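Local coordinates for protein laminin subunit ALPHA-1 (Mus musculus, PDB 2JD4) that is a basement membrane laminin chain whose C-terminal LG4-5 domains bind metal ions and probably anchor laminin to the cell surface, at residues H31-L36 against R183-S188. The protein carries 4 engineered substitutions. Numbering follows the deposited sequence.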
# COMPACT_ATOMS: atom_id res chain seq x y z
N HIS A 31 -2.46 -12.55 -3.85
CA HIS A 31 -2.97 -13.65 -3.03
C HIS A 31 -2.36 -15.00 -3.40
O HIS A 31 -1.68 -15.13 -4.41
CB HIS A 31 -4.49 -13.77 -3.21
CG HIS A 31 -4.89 -14.32 -4.54
ND1 HIS A 31 -4.80 -13.60 -5.71
CD2 HIS A 31 -5.27 -15.57 -4.91
CE1 HIS A 31 -5.09 -14.37 -6.74
NE2 HIS A 31 -5.38 -15.58 -6.28
N LEU A 32 -2.64 -15.99 -2.55
CA LEU A 32 -2.22 -17.37 -2.77
C LEU A 32 -3.51 -18.19 -2.56
O LEU A 32 -4.30 -17.88 -1.67
CB LEU A 32 -1.20 -17.84 -1.73
CG LEU A 32 0.22 -17.27 -1.69
CD1 LEU A 32 1.00 -17.95 -0.57
CD2 LEU A 32 0.91 -17.50 -3.03
N VAL A 33 -3.72 -19.20 -3.39
CA VAL A 33 -4.87 -20.07 -3.24
C VAL A 33 -4.25 -21.40 -2.80
O VAL A 33 -3.52 -22.04 -3.56
CB VAL A 33 -5.63 -20.26 -4.57
CG1 VAL A 33 -6.77 -21.26 -4.38
CG2 VAL A 33 -6.18 -18.91 -5.04
N LEU A 34 -4.53 -21.78 -1.56
CA LEU A 34 -3.97 -23.00 -0.99
C LEU A 34 -4.98 -24.12 -0.82
O LEU A 34 -6.12 -23.90 -0.39
CB LEU A 34 -3.35 -22.68 0.37
CG LEU A 34 -2.33 -21.53 0.42
CD1 LEU A 34 -1.84 -21.37 1.86
CD2 LEU A 34 -1.16 -21.83 -0.50
N PRO A 35 -4.57 -25.36 -1.15
CA PRO A 35 -5.46 -26.52 -1.03
C PRO A 35 -5.65 -26.93 0.43
O PRO A 35 -4.73 -26.81 1.23
CB PRO A 35 -4.71 -27.62 -1.80
CG PRO A 35 -3.57 -26.91 -2.51
CD PRO A 35 -3.24 -25.76 -1.62
N LEU A 36 -6.85 -27.39 0.77
CA LEU A 36 -7.14 -27.89 2.11
C LEU A 36 -7.50 -29.35 1.88
O LEU A 36 -8.54 -29.65 1.29
CB LEU A 36 -8.34 -27.17 2.74
CG LEU A 36 -8.25 -25.69 3.09
CD1 LEU A 36 -9.56 -25.23 3.71
CD2 LEU A 36 -7.09 -25.45 4.04
N ARG A 183 3.46 -24.67 -2.43
CA ARG A 183 2.74 -25.38 -3.47
C ARG A 183 1.29 -24.92 -3.65
O ARG A 183 0.35 -25.70 -3.50
CB ARG A 183 2.79 -26.88 -3.20
CG ARG A 183 4.20 -27.44 -3.26
CD ARG A 183 4.22 -28.94 -3.43
NE ARG A 183 3.67 -29.65 -2.27
CZ ARG A 183 3.62 -30.97 -2.17
NH1 ARG A 183 4.08 -31.73 -3.16
NH2 ARG A 183 3.10 -31.54 -1.09
N PRO A 184 1.10 -23.63 -3.97
CA PRO A 184 -0.24 -23.07 -4.16
C PRO A 184 -0.92 -23.56 -5.44
O PRO A 184 -0.24 -23.91 -6.41
CB PRO A 184 0.02 -21.57 -4.19
CG PRO A 184 1.37 -21.48 -4.84
CD PRO A 184 2.13 -22.59 -4.14
N LEU A 185 -2.25 -23.58 -5.43
CA LEU A 185 -3.04 -24.00 -6.58
C LEU A 185 -2.93 -22.93 -7.66
O LEU A 185 -2.89 -23.22 -8.86
CB LEU A 185 -4.51 -24.15 -6.18
CG LEU A 185 -4.87 -25.37 -5.34
CD1 LEU A 185 -6.25 -25.21 -4.71
CD2 LEU A 185 -4.82 -26.61 -6.23
N SER A 186 -2.88 -21.67 -7.22
CA SER A 186 -2.75 -20.54 -8.11
C SER A 186 -2.32 -19.35 -7.27
O SER A 186 -2.33 -19.43 -6.04
CB SER A 186 -4.08 -20.25 -8.83
OG SER A 186 -5.15 -20.08 -7.92
N ALA A 187 -1.95 -18.26 -7.92
CA ALA A 187 -1.50 -17.07 -7.21
C ALA A 187 -1.39 -15.88 -8.13
O ALA A 187 -1.42 -16.01 -9.36
CB ALA A 187 -0.15 -17.34 -6.56
N SER A 188 -1.28 -14.70 -7.54
CA SER A 188 -1.14 -13.49 -8.32
C SER A 188 -0.45 -12.39 -7.54
O SER A 188 -0.75 -12.17 -6.37
CB SER A 188 -2.51 -12.99 -8.80
OG SER A 188 -2.39 -11.73 -9.44
O HOH W 1 -5.91 -17.53 -8.24
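His31 and Ser188 form an antiparallel hydrogen-bonded pair at the edge of a beta-sheet in the first of the two laminin G-like domains. Leu32 and Ala187 form the non-hydrogen-bonded pair beside it. This fold is a beta-sandwich. Strand 186-188 is one of the two outermost strands of this sheet, counted within the chain, and strand 31-35 lies between it and strand 143-146.

Backbone bonds hold the pairing. His31 N donates to Ser188 O (3.1 Å), and Ser188 N returns a bond to His31 O. Val33 N reaches Ser186 O at 3.0 Å. The partner of Val33 O is Leu185 N instead, at 2.7 Å and nearly in line with the C=O bond (171°).

Water links the polar side chains. One molecule lies in the plane of the His31 ring and bonds both His31 NE2 (2.8 Å) and Ser186 OG (2.7 Å). Val33 CG2 lies against that hydroxyl. The other ring nitrogen, ND1, bonds Asn29 O. With CG between backbone N and carbonyl carbon (chi1 72°), the His31 ring starts out where one face can lie over Ser188 N and Ala187 CA. CE1 comes within 3.6 Å of Ser188 CB. An alanine here would probably leave Asn29 O without the ND1 bond, the water without NE2, and Ser188 N without the ring over it.

Apolar contacts occupy both faces of the sheet. On the face opposite His31, Leu32 CD2 meets Ala187 CB, and Leu34 CD2 meets Pro184 CB at 3.9 Å. On the His31 face, Val33 and Leu185 cross at about a right angle, CG1 against CD1. Beyond them Pro35 and Leu185 slide past each other in opposite directions, with Pro35 CG pressed tightly against Leu185 CG at 3.5 Å.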